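Local atomic coordinates of phosphodiesterase (Pseudomonas aeruginosa, PDB entry 4G75), a protein that is a magnesium-binding, colicin M-like bacteriocin, probably a phosphodiesterase that kills competing bacteria by degrading the lipid-linked precursor of peptidoglycan. Residues F85-D96 with T143-T153. Numbering follows the deposited sequence.
Sequences FIWDIFDLPQAD and TPAAAFAHYLT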
ATOM      1  N   PHE A  85     -14.843  11.194  -0.033  1.00  9.54           N
ATOM      2  CA  PHE A  85     -13.517  10.941   0.524  1.00  8.69           C
ATOM      3  C   PHE A  85     -13.660   9.909   1.637  1.00 10.54           C
ATOM      4  O   PHE A  85     -12.909   8.930   1.709  1.00  9.21           O
ATOM      5  CB  PHE A  85     -12.914  12.239   1.072  1.00  6.92           C
ATOM      6  CG  PHE A  85     -11.486  12.103   1.541  1.00  5.48           C
ATOM      7  CD1 PHE A  85     -10.434  12.497   0.722  1.00 11.13           C
ATOM      8  CD2 PHE A  85     -11.197  11.592   2.795  1.00  6.78           C
ATOM      9  CE1 PHE A  85      -9.113  12.383   1.153  1.00 11.08           C
ATOM     10  CE2 PHE A  85      -9.884  11.472   3.228  1.00  6.70           C
ATOM     11  CZ  PHE A  85      -8.845  11.867   2.411  1.00 10.89           C
ATOM     12  N   ILE A  86     -14.638  10.127   2.505  1.00  7.92           N
ATOM     13  CA  ILE A  86     -14.861   9.222   3.629  1.00 16.60           C
ATOM     14  C   ILE A  86     -15.171   7.796   3.179  1.00 11.94           C
ATOM     15  O   ILE A  86     -14.579   6.842   3.687  1.00  6.93           O
ATOM     16  CB  ILE A  86     -15.966   9.737   4.556  1.00 10.38           C
ATOM     17  CG1 ILE A  86     -15.466  10.994   5.276  1.00 10.65           C
ATOM     18  CG2 ILE A  86     -16.363   8.656   5.540  1.00  8.94           C
ATOM     19  CD1 ILE A  86     -16.554  11.822   5.941  1.00 10.21           C
ATOM     20  N   TRP A  87     -16.089   7.652   2.226  1.00  7.09           N
ATOM     21  CA  TRP A  87     -16.433   6.325   1.717  1.00  6.05           C
ATOM     22  C   TRP A  87     -15.291   5.628   0.969  1.00  6.43           C
ATOM     23  O   TRP A  87     -15.169   4.417   1.048  1.00  6.47           O
ATOM     24  CB  TRP A  87     -17.710   6.357   0.858  1.00  7.64           C
ATOM     25  CG  TRP A  87     -18.978   6.329   1.665  1.00  5.29           C
ATOM     26  CD1 TRP A  87     -19.973   7.262   1.658  1.00 12.75           C
ATOM     27  CD2 TRP A  87     -19.383   5.317   2.598  1.00  9.19           C
ATOM     28  NE1 TRP A  87     -20.976   6.891   2.525  1.00 15.76           N
ATOM     29  CE2 TRP A  87     -20.637   5.702   3.114  1.00 15.56           C
ATOM     30  CE3 TRP A  87     -18.807   4.124   3.044  1.00  8.78           C
ATOM     31  CZ2 TRP A  87     -21.326   4.936   4.051  1.00 17.25           C
ATOM     32  CZ3 TRP A  87     -19.497   3.360   3.977  1.00 10.97           C
ATOM     33  CH2 TRP A  87     -20.740   3.775   4.474  1.00 16.22           C
ATOM     34  N   ASP A  88     -14.465   6.382   0.249  1.00  7.01           N
ATOM     35  CA  ASP A  88     -13.301   5.799  -0.415  1.00  5.90           C
ATOM     36  C   ASP A  88     -12.307   5.294   0.637  1.00  6.08           C
ATOM     37  O   ASP A  88     -11.684   4.244   0.470  1.00  9.04           O
ATOM     38  CB  ASP A  88     -12.611   6.812  -1.339  1.00  9.12           C
ATOM     39  CG  ASP A  88     -13.239   6.885  -2.728  1.00  9.36           C
ATOM     40  OD1 ASP A  88     -14.350   6.334  -2.948  1.00 10.44           O
ATOM     41  OD2 ASP A  88     -12.609   7.516  -3.608  1.00  8.90           O
ATOM     42  N   ILE A  89     -12.159   6.047   1.725  1.00  7.76           N
ATOM     43  CA  ILE A  89     -11.280   5.621   2.812  1.00 10.37           C
ATOM     44  C   ILE A  89     -11.803   4.318   3.428  1.00  8.47           C
ATOM     45  O   ILE A  89     -11.031   3.458   3.846  1.00 10.74           O
ATOM     46  CB  ILE A  89     -11.107   6.735   3.871  1.00  6.73           C
ATOM     47  CG1 ILE A  89     -10.296   7.895   3.285  1.00  6.10           C
ATOM     48  CG2 ILE A  89     -10.420   6.206   5.138  1.00  6.60           C
ATOM     49  CD1 ILE A  89      -8.936   7.497   2.766  1.00  9.91           C
ATOM     50  N   PHE A  90     -13.119   4.153   3.438  1.00  8.23           N
ATOM     51  CA  PHE A  90     -13.721   2.900   3.886  1.00 11.60           C
ATOM     52  C   PHE A  90     -13.497   1.773   2.877  1.00  5.67           C
ATOM     53  O   PHE A  90     -13.144   0.663   3.253  1.00  9.68           O
ATOM     54  CB  PHE A  90     -15.225   3.104   4.127  1.00 10.96           C
ATOM     55  CG  PHE A  90     -15.940   1.895   4.687  1.00  5.99           C
ATOM     56  CD1 PHE A  90     -15.838   1.568   6.032  1.00 11.42           C
ATOM     57  CD2 PHE A  90     -16.759   1.119   3.878  1.00  9.30           C
ATOM     58  CE1 PHE A  90     -16.521   0.469   6.556  1.00  9.93           C
ATOM     59  CE2 PHE A  90     -17.445   0.024   4.396  1.00  8.99           C
ATOM     60  CZ  PHE A  90     -17.319  -0.306   5.736  1.00 11.34           C
ATOM     61  N   ASP A  91     -13.699   2.065   1.596  1.00  6.59           N
ATOM     62  CA  ASP A  91     -13.717   1.036   0.558  1.00  8.53           C
ATOM     63  C   ASP A  91     -12.340   0.521   0.168  1.00  9.41           C
ATOM     64  O   ASP A  91     -12.161  -0.680  -0.059  1.00  6.02           O
ATOM     65  CB  ASP A  91     -14.417   1.552  -0.700  1.00  5.44           C
ATOM     66  CG  ASP A  91     -15.921   1.638  -0.540  1.00  4.25           C
ATOM     67  OD1 ASP A  91     -16.458   0.998   0.390  1.00  9.21           O
ATOM     68  OD2 ASP A  91     -16.559   2.344  -1.348  1.00  7.50           O
ATOM     69  N   LEU A  92     -11.375   1.430   0.072  1.00  8.88           N
ATOM     70  CA  LEU A  92     -10.043   1.066  -0.395  1.00  8.69           C
ATOM     71  C   LEU A  92      -9.361  -0.069   0.396  1.00  9.10           C
ATOM     72  O   LEU A  92      -8.805  -0.989  -0.203  1.00  6.76           O
ATOM     73  CB  LEU A  92      -9.149   2.307  -0.521  1.00  7.58           C
ATOM     74  CG  LEU A  92      -9.459   3.169  -1.756  1.00  8.54           C
ATOM     75  CD1 LEU A  92      -8.932   4.589  -1.582  1.00  9.70           C
ATOM     76  CD2 LEU A  92      -8.913   2.528  -3.039  1.00  9.19           C
ATOM     77  N   PRO A  93      -9.403  -0.025   1.738  1.00  6.17           N
ATOM     78  CA  PRO A  93      -8.759  -1.141   2.447  1.00  7.95           C
ATOM     79  C   PRO A  93      -9.477  -2.464   2.228  1.00  7.86           C
ATOM     80  O   PRO A  93      -8.840  -3.520   2.271  1.00  7.80           O
ATOM     81  CB  PRO A  93      -8.878  -0.748   3.928  1.00 12.61           C
ATOM     82  CG  PRO A  93      -9.166   0.693   3.938  1.00 20.49           C
ATOM     83  CD  PRO A  93      -9.858   1.031   2.654  1.00  5.58           C
ATOM     84  N   GLN A  94     -10.786  -2.415   2.008  1.00 10.69           N
ATOM     85  CA  GLN A  94     -11.546  -3.634   1.766  1.00  8.65           C
ATOM     86  C   GLN A  94     -11.205  -4.218   0.398  1.00  6.73           C
ATOM     87  O   GLN A  94     -11.079  -5.431   0.252  1.00  8.31           O
ATOM     88  CB  GLN A  94     -13.052  -3.382   1.891  1.00  9.24           C
ATOM     89  CG  GLN A  94     -13.901  -4.639   1.705  1.00  7.99           C
ATOM     90  CD  GLN A  94     -13.765  -5.601   2.871  1.00  9.10           C
ATOM     91  OE1 GLN A  94     -14.062  -5.257   4.012  1.00 14.33           O
ATOM     92  NE2 GLN A  94     -13.298  -6.816   2.588  1.00 10.59           N
ATOM     93  N   ALA A  95     -11.032  -3.352  -0.598  1.00  6.90           N
ATOM     94  CA  ALA A  95     -10.617  -3.791  -1.926  1.00  5.85           C
ATOM     95  C   ALA A  95      -9.249  -4.474  -1.860  1.00  6.05           C
ATOM     96  O   ALA A  95      -9.025  -5.524  -2.464  1.00  8.30           O
ATOM     97  CB  ALA A  95     -10.568  -2.605  -2.890  1.00  6.91           C
ATOM     98  N   ASP A  96      -8.329  -3.870  -1.122  1.00  6.12           N
ATOM     99  CA  ASP A  96      -7.010  -4.464  -0.992  1.00  7.74           C
ATOM    100  C   ASP A  96      -7.105  -5.839  -0.346  1.00  5.53           C
ATOM    101  O   ASP A  96      -6.457  -6.802  -0.794  1.00  8.43           O
ATOM    102  CB  ASP A  96      -6.072  -3.575  -0.178  1.00  4.65           C
ATOM    103  CG  ASP A  96      -4.636  -4.055  -0.253  1.00  5.25           C
ATOM    104  OD1 ASP A  96      -4.010  -3.845  -1.313  1.00  6.45           O
ATOM    105  OD2 ASP A  96      -4.153  -4.657   0.730  1.00  8.90           O
ATOM    106  N   THR A 143      -2.663  -1.138  -2.104  1.00  6.73           N
ATOM    107  CA  THR A 143      -1.984  -1.245  -0.810  1.00  8.06           C
ATOM    108  C   THR A 143      -1.546   0.097  -0.213  1.00  6.32           C
ATOM    109  O   THR A 143      -1.749   0.340   0.983  1.00  6.16           O
ATOM    110  CB  THR A 143      -0.804  -2.235  -0.869  1.00  8.35           C
ATOM    111  OG1 THR A 143      -1.322  -3.565  -1.019  1.00  8.63           O
ATOM    112  CG2 THR A 143       0.030  -2.163   0.421  1.00  5.93           C
ATOM    113  N   PRO A 144      -0.941   0.971  -1.027  1.00  5.74           N
ATOM    114  CA  PRO A 144      -0.607   2.273  -0.438  1.00  7.45           C
ATOM    115  C   PRO A 144      -1.851   3.013   0.063  1.00  8.67           C
ATOM    116  O   PRO A 144      -1.820   3.618   1.138  1.00  7.63           O
ATOM    117  CB  PRO A 144       0.044   3.019  -1.601  1.00 10.02           C
ATOM    118  CG  PRO A 144       0.685   1.912  -2.418  1.00  7.54           C
ATOM    119  CD  PRO A 144      -0.334   0.790  -2.361  1.00  5.86           C
ATOM    120  N   ALA A 145      -2.934   2.970  -0.704  1.00  8.16           N
ATOM    121  CA  ALA A 145      -4.160   3.636  -0.266  1.00  8.62           C
ATOM    122  C   ALA A 145      -4.730   2.975   0.986  1.00  7.51           C
ATOM    123  O   ALA A 145      -5.210   3.654   1.895  1.00  5.99           O
ATOM    124  CB  ALA A 145      -5.204   3.664  -1.388  1.00  5.76           C
ATOM    125  N   ALA A 146      -4.682   1.649   1.026  1.00  6.33           N
ATOM    126  CA  ALA A 146      -5.180   0.914   2.183  1.00  7.18           C
ATOM    127  C   ALA A 146      -4.373   1.263   3.428  1.00  9.21           C
ATOM    128  O   ALA A 146      -4.924   1.384   4.517  1.00  7.81           O
ATOM    129  CB  ALA A 146      -5.124  -0.579   1.919  1.00  6.70           C
ATOM    130  N   ALA A 147      -3.063   1.415   3.253  1.00  3.98           N
ATOM    131  CA  ALA A 147      -2.180   1.765   4.362  1.00  2.15           C
ATOM    132  C   ALA A 147      -2.500   3.160   4.889  1.00  4.91           C
ATOM    133  O   ALA A 147      -2.461   3.406   6.097  1.00  6.55           O
ATOM    134  CB  ALA A 147      -0.734   1.690   3.924  1.00  6.24           C
ATOM    135  N   PHE A 148      -2.792   4.074   3.972  1.00  6.51           N
ATOM    136  CA  PHE A 148      -3.184   5.426   4.355  1.00  9.02           C
ATOM    137  C   PHE A 148      -4.529   5.402   5.081  1.00 12.20           C
ATOM    138  O   PHE A 148      -4.723   6.073   6.093  1.00  7.74           O
ATOM    139  CB  PHE A 148      -3.256   6.318   3.113  1.00  8.50           C
ATOM    140  CG  PHE A 148      -3.673   7.720   3.403  1.00  5.27           C
ATOM    141  CD1 PHE A 148      -2.896   8.526   4.210  1.00  6.43           C
ATOM    142  CD2 PHE A 148      -4.844   8.236   2.867  1.00 11.86           C
ATOM    143  CE1 PHE A 148      -3.283   9.829   4.491  1.00 14.08           C
ATOM    144  CE2 PHE A 148      -5.236   9.542   3.133  1.00 11.10           C
ATOM    145  CZ  PHE A 148      -4.454  10.335   3.953  1.00  8.47           C
ATOM    146  N   ALA A 149      -5.463   4.621   4.559  1.00  8.82           N
ATOM    147  CA  ALA A 149      -6.764   4.514   5.192  1.00  9.03           C
ATOM    148  C   ALA A 149      -6.623   3.984   6.617  1.00  9.24           C
ATOM    149  O   ALA A 149      -7.301   4.452   7.530  1.00  8.40           O
ATOM    150  CB  ALA A 149      -7.685   3.637   4.363  1.00  6.96           C
ATOM    151  N   HIS A 150      -5.726   3.022   6.815  1.00  6.36           N
ATOM    152  CA  HIS A 150      -5.527   2.467   8.149  1.00  8.13           C
ATOM    153  C   HIS A 150      -4.890   3.475   9.110  1.00 11.24           C
ATOM    154  O   HIS A 150      -5.114   3.435  10.326  1.00  9.21           O
ATOM    155  CB  HIS A 150      -4.699   1.181   8.102  1.00  7.61           C
ATOM    156  CG  HIS A 150      -4.704   0.434   9.398  1.00 13.25           C
ATOM    157  ND1 HIS A 150      -5.704  -0.450   9.739  1.00 22.40           N
ATOM    158  CD2 HIS A 150      -3.862   0.480  10.456  1.00 24.01           C
ATOM    159  CE1 HIS A 150      -5.461  -0.942  10.942  1.00 16.22           C
ATOM    160  NE2 HIS A 150      -4.350  -0.389  11.400  1.00 19.11           N
ATOM    161  N   TYR A 151      -4.084   4.372   8.563  1.00  6.89           N
ATOM    162  CA  TYR A 151      -3.514   5.473   9.331  1.00  6.29           C
ATOM    163  C   TYR A 151      -4.644   6.363   9.869  1.00 10.26           C
ATOM    164  O   TYR A 151      -4.645   6.767  11.041  1.00  7.26           O
ATOM    165  CB  TYR A 151      -2.573   6.256   8.411  1.00  9.79           C
ATOM    166  CG  TYR A 151      -1.934   7.490   8.993  1.00  8.67           C
ATOM    167  CD1 TYR A 151      -1.150   7.422  10.145  1.00  9.81           C
ATOM    168  CD2 TYR A 151      -2.064   8.718   8.360  1.00 10.05           C
ATOM    169  CE1 TYR A 151      -0.547   8.560  10.663  1.00 11.15           C
ATOM    170  CE2 TYR A 151      -1.462   9.859   8.869  1.00 12.38           C
ATOM    171  CZ  TYR A 151      -0.709   9.773  10.016  1.00 13.01           C
ATOM    172  OH  TYR A 151      -0.108  10.907  10.518  1.00 15.30           O
ATOM    173  N   LEU A 152      -5.627   6.633   9.015  1.00  6.19           N
ATOM    174  CA  LEU A 152      -6.735   7.516   9.379  1.00  7.91           C
ATOM    175  C   LEU A 152      -7.742   6.896  10.344  1.00 13.33           C
ATOM    176  O   LEU A 152      -8.314   7.598  11.180  1.00 10.81           O
ATOM    177  CB  LEU A 152      -7.486   7.989   8.126  1.00  5.32           C
ATOM    178  CG  LEU A 152      -6.672   8.712   7.052  1.00 11.02           C
ATOM    179  CD1 LEU A 152      -7.604   9.348   6.022  1.00 10.77           C
ATOM    180  CD2 LEU A 152      -5.757   9.755   7.657  1.00 14.65           C
ATOM    181  N   THR A 153      -7.959   5.587  10.235  1.00  9.40           N
ATOM    182  CA  THR A 153      -9.091   4.960  10.909  1.00  7.89           C
ATOM    183  C   THR A 153      -8.795   3.660  11.660  1.00 10.93           C
ATOM    184  O   THR A 153      -9.672   3.130  12.344  1.00 11.19           O
ATOM    185  CB  THR A 153     -10.237   4.667   9.904  1.00  8.18           C
ATOM    186  OG1 THR A 153      -9.759   3.770   8.891  1.00 11.59           O
ATOM    187  CG2 THR A 153     -10.725   5.955   9.252  1.00 11.40           C
TER
HETATM  188  O   HOH W   1     -10.711   2.417   6.602  1.00 17.19           O
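Ile-89 is the knob of this helix pair, set into a hole lined by Phe-148, Ala-149, Leu-152 and Thr-153. Its two branches divide the work: CG2, anti to the backbone N, lies 3.8 Å from Ala-149 CB, while CD1, at the end of the other branch, reaches Leu-152 CD1 at 4.0 Å and the Phe-148 ring. Leu-152 CD1 also meets the edge of the Phe-85 ring, near its plane, 4.2 Å from CE2. One turn beyond Ile-89, Pro-93 wedges its ring against the same alanine, its CG only 3.3 Å from Ala-149 CB, tighter than normal van der Waals contact. The proline has no N-H to give to the preceding turn, and helix 85-96 kinks there. The small side chain of Ala-146 suits the close backbones, with its CB 3.7 Å from Pro-93 CA, and Leu-92 CD1 packs on Ala-145 CB.

Polar groups border this apolar seam. Near Ile-89, one water donates to Ile-89 O and to Thr-153 OG1, which in turn donates to Ala-149 O from above the carbonyl plane. At the far end Thr-143 OG1 donates to Asp-96 OD1 at 2.7 Å, on the syn side but 27° out of the carboxylate plane. Asp-96 OD2 accepts from the backbone N-H of Asn-138, and Thr-143 OG1 from that of Gly-139.

The segments run closer to antiparallel than parallel, at 127°, with the two short axes 8.0 Å apart at their closest approach. Helix 55-65 packs on Phe-85 and helix 106-113 on Leu-92, while helix 205-208 touches Thr-143, whose side chain is about 13 Å from the bound magnesium ion. Ala-147 O accepts a hydrogen bond from Tyr-275 OH, on strand 275-278, tying this helical packing to the sheet.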